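Major capsid protein (Paramecium bursaria Chlorella virus 1, PDB 5TIP) self-assembles as trimers into the icosahedral, pseudo T=169 capsid shell of a large chlorella virus. Local coordinates at the interface of chains A and B. Residues are numbered along the deposited sequence; one frame, centred on the assembly and turned at random. Chains: chain A/B, Major capsid protein.

The three contacts lie along one interface between neighbouring subunits of the trimer; that interface is not an exact two-fold, so different surfaces of the same protein face each other. Contacts 2 and 3 are adjacent, with C-alpha centres about 7 Å apart, and share A:Glu39 and B:Phe325: strand 36-42 of chain A faces consecutive parts of segment 324-328 of chain B, and strand 200-210 adds A:Trp204 in contact 3. Contact 1, where helix 122-132 of chain A docks, has its C-alpha centre about 21 Å from that of contact 2 and 19 Å from that of contact 3. An arginine is central to each, donated by chain A in contact 1 and by chain B in contacts 2 and 3.

Contact 1: the interface of chains A and B. Residues chain A 130; chain B 305, 334, 345-346, 348.
A:Arg130 reaches out of helix 122-132 onto chain B, where B:Val345 and B:Tyr305 form the apolar centre of an arginine anchor in the subunit interface of the capsid trimer. Methyl CG2 of B:Val345, anti to its own backbone N, meets the methylene CD of A:Arg130 at 3.7 Å, the two side chains crossing at about a right angle. B:Tyr305 lies against one face of the guanidinium, its CD1 offset toward the rim; the ring is turned 53° from the guanidinium plane, so this is a tilted contact rather than a parallel stack. The arginine chain is bent at chi3 (66°), which turns the guanidinium toward the polar rim.

There A:Arg130 NH1 donates to the backbone carbonyl O of B:Thr346 at 2.7 Å, and A:Arg130 NH2 to the side-chain amide oxygen OD1 of B:Asn334 at 2.8 Å. Both acceptors are tilted out of the guanidinium plane. The B:Asn334 bond runs nearly along the C=O axis, and the amide plane stands steeply (72°) to the guanidinium. The two bonds hold separate nitrogens and should limit rotation of the group, while the direct approach of NH2 to B:Tyr305 O is weak. At the guanidinium edge, A:Arg130 NE lies 3.0 Å from water 1, which is also 3.0 Å from the backbone O of B:Tyr305.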
loop_
_atom_site.group_PDB
_atom_site.type_symbol
_atom_site.label_atom_id
_atom_site.label_comp_id
_atom_site.label_asym_id
_atom_site.label_seq_id
_atom_site.Cartn_x
_atom_site.Cartn_y
_atom_site.Cartn_z
ATOM N N ARG A 130 -8.931 10.440 9.397
ATOM C CA ARG A 130 -9.679 10.120 10.607
ATOM C C ARG A 130 -9.120 10.873 11.805
ATOM O O ARG A 130 -9.871 11.296 12.690
ATOM C CB ARG A 130 -9.647 8.616 10.880
ATOM C CG ARG A 130 -10.346 7.744 9.860
ATOM C CD ARG A 130 -10.164 6.284 10.239
ATOM N NE ARG A 130 -10.841 5.959 11.491
ATOM C CZ ARG A 130 -10.488 4.960 12.292
ATOM N NH1 ARG A 130 -9.451 4.195 11.983
ATOM N NH2 ARG A 130 -11.160 4.732 13.414
ATOM N N TYR B 305 -15.720 2.611 10.913
ATOM C CA TYR B 305 -14.638 3.482 11.346
ATOM C C TYR B 305 -15.120 4.576 12.285
ATOM O O TYR B 305 -14.318 5.414 12.710
ATOM C CB TYR B 305 -13.933 4.103 10.135
ATOM C CG TYR B 305 -13.209 3.093 9.276
ATOM C CD1 TYR B 305 -12.056 2.470 9.731
ATOM C CD2 TYR B 305 -13.674 2.763 8.011
ATOM C CE1 TYR B 305 -11.387 1.544 8.956
ATOM C CE2 TYR B 305 -13.010 1.839 7.225
ATOM C CZ TYR B 305 -11.867 1.232 7.704
ATOM O OH TYR B 305 -11.196 0.310 6.933
ATOM N N ASN B 334 -6.803 3.144 18.852
ATOM C CA ASN B 334 -7.402 2.728 17.592
ATOM C C ASN B 334 -6.818 3.459 16.391
ATOM O O ASN B 334 -6.736 2.880 15.301
ATOM C CB ASN B 334 -8.917 2.948 17.640
ATOM C CG ASN B 334 -9.605 2.589 16.336
ATOM O OD1 ASN B 334 -10.018 3.467 15.577
ATOM N ND2 ASN B 334 -9.740 1.295 16.075
ATOM N N VAL B 345 -5.099 1.333 8.374
ATOM C CA VAL B 345 -6.268 1.913 9.025
ATOM C C VAL B 345 -6.998 0.796 9.759
ATOM O O VAL B 345 -7.168 -0.305 9.223
ATOM C CB VAL B 345 -7.200 2.642 8.033
ATOM C CG1 VAL B 345 -7.863 1.673 7.067
ATOM C CG2 VAL B 345 -8.245 3.451 8.786
ATOM N N THR B 346 -7.392 1.063 10.999
ATOM C CA THR B 346 -8.017 0.067 11.844
ATOM C C THR B 346 -9.449 0.476 12.148
ATOM O O THR B 346 -9.681 1.607 12.601
ATOM C CB THR B 346 -7.234 -0.112 13.154
ATOM O OG1 THR B 346 -5.933 -0.635 12.864
ATOM C CG2 THR B 346 -7.959 -1.071 14.082
ATOM N N ALA B 348 -13.025 0.998 14.025
ATOM C CA ALA B 348 -13.326 1.300 15.415
ATOM C C ALA B 348 -13.665 0.025 16.177
ATOM O O ALA B 348 -14.223 -0.926 15.624
ATOM C CB ALA B 348 -14.483 2.297 15.507
HETATM O O HOH W 1 -13.004 8.025 12.039
#

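Contact 2: the interface of chains A and B. Residues chain A 37-39; chain B 324-325, 353.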
loop_
_atom_site.group_PDB
_atom_site.type_symbol
_atom_site.label_atom_id
_atom_site.label_comp_id
_atom_site.label_asym_id
_atom_site.label_seq_id
_atom_site.Cartn_x
_atom_site.Cartn_y
_atom_site.Cartn_z
ATOM N N ALA A 37 12.762 0.799 26.095
ATOM C CA ALA A 37 11.345 0.867 26.418
ATOM C C ALA A 37 10.805 2.212 25.958
ATOM O O ALA A 37 11.524 3.215 25.952
ATOM C CB ALA A 37 11.093 0.675 27.917
ATOM N N ILE A 38 9.531 2.225 25.571
ATOM C CA ILE A 38 8.878 3.408 25.025
ATOM C C ILE A 38 7.761 3.834 25.967
ATOM O O ILE A 38 7.088 2.989 26.570
ATOM C CB ILE A 38 8.322 3.149 23.608
ATOM C CG1 ILE A 38 9.362 2.437 22.745
ATOM C CG2 ILE A 38 7.903 4.455 22.947
ATOM C CD1 ILE A 38 8.825 1.989 21.406
ATOM N N GLU A 39 7.563 5.144 26.092
ATOM C CA GLU A 39 6.471 5.682 26.892
ATOM C C GLU A 39 6.059 7.043 26.355
ATOM O O GLU A 39 6.908 7.920 26.163
ATOM C CB GLU A 39 6.863 5.813 28.366
ATOM C CG GLU A 39 5.736 6.357 29.229
ATOM C CD GLU A 39 6.148 6.581 30.667
ATOM O OE1 GLU A 39 7.326 6.335 30.997
ATOM O OE2 GLU A 39 5.291 7.015 31.465
ATOM N N ARG B 324 2.178 2.012 33.696
ATOM C CA ARG B 324 3.139 1.832 32.614
ATOM C C ARG B 324 3.134 3.034 31.680
ATOM O O ARG B 324 4.173 3.383 31.107
ATOM C CB ARG B 324 2.827 0.542 31.851
ATOM C CG ARG B 324 3.649 0.323 30.590
ATOM C CD ARG B 324 5.136 0.270 30.886
ATOM N NE ARG B 324 5.909 0.030 29.672
ATOM C CZ ARG B 324 6.234 0.977 28.798
ATOM N NH1 ARG B 324 5.851 2.230 28.999
ATOM N NH2 ARG B 324 6.940 0.669 27.718
ATOM N N PHE B 325 1.980 3.679 31.525
ATOM C CA PHE B 325 1.872 4.930 30.790
ATOM C C PHE B 325 0.619 5.652 31.264
ATOM O O PHE B 325 -0.265 5.056 31.886
ATOM C CB PHE B 325 1.842 4.705 29.273
ATOM C CG PHE B 325 0.835 3.685 28.822
ATOM C CD1 PHE B 325 -0.467 4.057 28.529
ATOM C CD2 PHE B 325 1.195 2.355 28.681
ATOM C CE1 PHE B 325 -1.394 3.120 28.111
ATOM C CE2 PHE B 325 0.272 1.414 28.263
ATOM C CZ PHE B 325 -1.023 1.797 27.977
ATOM N N TYR B 353 -1.769 -1.743 21.683
ATOM C CA TYR B 353 -0.630 -1.106 22.330
ATOM C C TYR B 353 0.609 -1.919 22.002
ATOM O O TYR B 353 0.692 -3.099 22.353
ATOM C CB TYR B 353 -0.808 -0.991 23.845
ATOM C CG TYR B 353 0.329 -0.228 24.486
ATOM C CD1 TYR B 353 0.393 1.156 24.398
ATOM C CD2 TYR B 353 1.349 -0.890 25.157
ATOM C CE1 TYR B 353 1.435 1.861 24.969
ATOM C CE2 TYR B 353 2.395 -0.194 25.733
ATOM C CZ TYR B 353 2.432 1.182 25.636
ATOM O OH TYR B 353 3.469 1.883 26.206
#
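B:Arg324 clamps the backbone carbonyl of A:Ile38 end-on, and this grip is the tight part of the contact. Both terminal nitrogens donate to the same oxygen: B:Arg324 NH2 lies 2.6 Å from A:Ile38 O and B:Arg324 NH1 2.8 Å from it. The acceptor sits in the guanidinium plane, only 1° out of it, so the arginine's end and the carbonyl meet tip to tip. The bonds are somewhat bent, as a fork closing on one atom requires. B:Arg324 has CG anti to its backbone N (chi1 173°) and turns at chi2 (60°), which carries the guanidinium to the strand. The phenol OH of B:Tyr353 lies over one guanidinium face of B:Arg324, 3.5 Å above the plane and toward the rim. The tyrosine ring in turn packs against B:Phe325, whose CE2 lies over the rim of its face, and this second shell probably helps position the arginine.

The A:Glu39 side is looser. Its extended side chain slides past B:Arg324 in the opposite direction, the carboxylate and guanidinium planes steeply inclined. A:Glu39 CB comes to 3.8 Å from B:Arg324 NH1, but the carboxylate OE1 of A:Glu39 stays 4.8 Å from that nitrogen, too far for a salt bridge; its opposite charge may still add long-range attraction. In the fold, the gripped carbonyl belongs to strand 36-42 of chain A, while B:Arg324 comes from a loop following strand 322-323 and B:Tyr353 from strand 350-354.

Contact 3: the interface of chains A and B. Residues chain A 39-40, 204; chain B 325-328.
A:Trp204 and B:Arg328 make a cation-pi stack that dominates this contact. The guanidinium lies almost parallel to the indole, the planes 16° apart, with B:Arg328 CZ over the five-membered ring of A:Trp204 at 3.7 Å from its centroid. Alongside it, the methylene CD of B:Arg328 sits over the six-membered ring of A:Trp204 in a CH-pi contact, 3.6 Å from that centroid. Bends at chi2 and chi3 (-65° and -71°) fold the arginine chain flat across the indole, which it passes in the opposite direction.

Apolar packing adds the methyl CB of B:Ala326, which meets the indole at its edge, in the ring plane, 3.9 Å from A:Trp204 CZ3.

A direct hydrogen bond helps pin the stack: NH1 of B:Arg328 donates to the hydroxyl OG of A:Ser40 at 2.8 Å, with the oxygen close to the guanidinium plane.

Water adds further polar links. Water 2 joins A:Ser40 OG to both terminal nitrogens of B:Arg328, and water 4 bridges the backbone carbonyls of A:Ser40 and B:Ala326. Water 3 links the carboxylate OE2 of A:Glu39 and the backbone O of A:Ser40 to chain B, where it lies 2.7 Å from the backbone N of B:Ala326.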
loop_
_atom_site.group_PDB
_atom_site.type_symbol
_atom_site.label_atom_id
_atom_site.label_comp_id
_atom_site.label_asym_id
_atom_site.label_seq_id
_atom_site.Cartn_x
_atom_site.Cartn_y
_atom_site.Cartn_z
ATOM N N GLU A 39 7.563 5.144 26.092
ATOM C CA GLU A 39 6.471 5.682 26.892
ATOM C C GLU A 39 6.059 7.043 26.355
ATOM O O GLU A 39 6.908 7.920 26.163
ATOM C CB GLU A 39 6.863 5.813 28.366
ATOM C CG GLU A 39 5.736 6.357 29.229
ATOM C CD GLU A 39 6.148 6.581 30.667
ATOM O OE1 GLU A 39 7.326 6.335 30.997
ATOM O OE2 GLU A 39 5.291 7.015 31.465
ATOM N N SER A 40 4.761 7.214 26.118
ATOM C CA SER A 40 4.208 8.495 25.699
ATOM C C SER A 40 3.855 9.298 26.945
ATOM O O SER A 40 3.071 8.837 27.782
ATOM C CB SER A 40 2.978 8.290 24.817
ATOM O OG SER A 40 2.526 9.518 24.278
ATOM N N TRP A 204 1.840 15.370 23.468
ATOM C CA TRP A 204 2.344 14.100 23.968
ATOM C C TRP A 204 3.622 13.740 23.227
ATOM O O TRP A 204 3.671 13.813 21.994
ATOM C CB TRP A 204 1.295 12.998 23.805
ATOM C CG TRP A 204 0.081 13.221 24.654
ATOM C CD1 TRP A 204 -0.952 14.076 24.398
ATOM C CD2 TRP A 204 -0.222 12.590 25.902
ATOM N NE1 TRP A 204 -1.880 14.012 25.407
ATOM C CE2 TRP A 204 -1.456 13.106 26.342
ATOM C CE3 TRP A 204 0.430 11.636 26.689
ATOM C CZ2 TRP A 204 -2.051 12.702 27.533
ATOM C CZ3 TRP A 204 -0.162 11.237 27.870
ATOM C CH2 TRP A 204 -1.390 11.768 28.282
ATOM N N PHE B 325 1.980 3.679 31.525
ATOM C CA PHE B 325 1.872 4.930 30.790
ATOM C C PHE B 325 0.619 5.652 31.264
ATOM O O PHE B 325 -0.265 5.056 31.886
ATOM C CB PHE B 325 1.842 4.705 29.273
ATOM C CG PHE B 325 0.835 3.685 28.822
ATOM C CD1 PHE B 325 -0.467 4.057 28.529
ATOM C CD2 PHE B 325 1.195 2.355 28.681
ATOM C CE1 PHE B 325 -1.394 3.120 28.111
ATOM C CE2 PHE B 325 0.272 1.414 28.263
ATOM C CZ PHE B 325 -1.023 1.797 27.977
ATOM N N ALA B 326 0.562 6.948 30.968
ATOM C CA ALA B 326 -0.579 7.761 31.362
ATOM C C ALA B 326 -1.818 7.380 30.562
ATOM O O ALA B 326 -1.732 6.865 29.443
ATOM C CB ALA B 326 -0.270 9.246 31.177
ATOM N N THR B 327 -2.981 7.643 31.151
ATOM C CA THR B 327 -4.243 7.256 30.536
ATOM C C THR B 327 -4.459 7.996 29.223
ATOM O O THR B 327 -4.302 9.219 29.150
ATOM C CB THR B 327 -5.401 7.545 31.492
ATOM O OG1 THR B 327 -5.184 6.862 32.732
ATOM C CG2 THR B 327 -6.713 7.081 30.892
ATOM N N ARG B 328 -4.824 7.248 28.185
ATOM C CA ARG B 328 -5.160 7.807 26.886
ATOM C C ARG B 328 -6.567 7.374 26.498
ATOM O O ARG B 328 -7.090 6.374 26.996
ATOM C CB ARG B 328 -4.163 7.368 25.803
ATOM C CG ARG B 328 -2.706 7.649 26.130
ATOM C CD ARG B 328 -2.434 9.140 26.222
ATOM N NE ARG B 328 -2.481 9.804 24.922
ATOM C CZ ARG B 328 -1.440 9.919 24.103
ATOM N NH1 ARG B 328 -0.265 9.407 24.442
ATOM N NH2 ARG B 328 -1.574 10.543 22.941
HETATM O O HOH W 2 1.319 10.184 21.667
HETATM O O HOH W 3 2.852 8.288 30.567
HETATM O O HOH W 4 0.404 7.791 27.371
#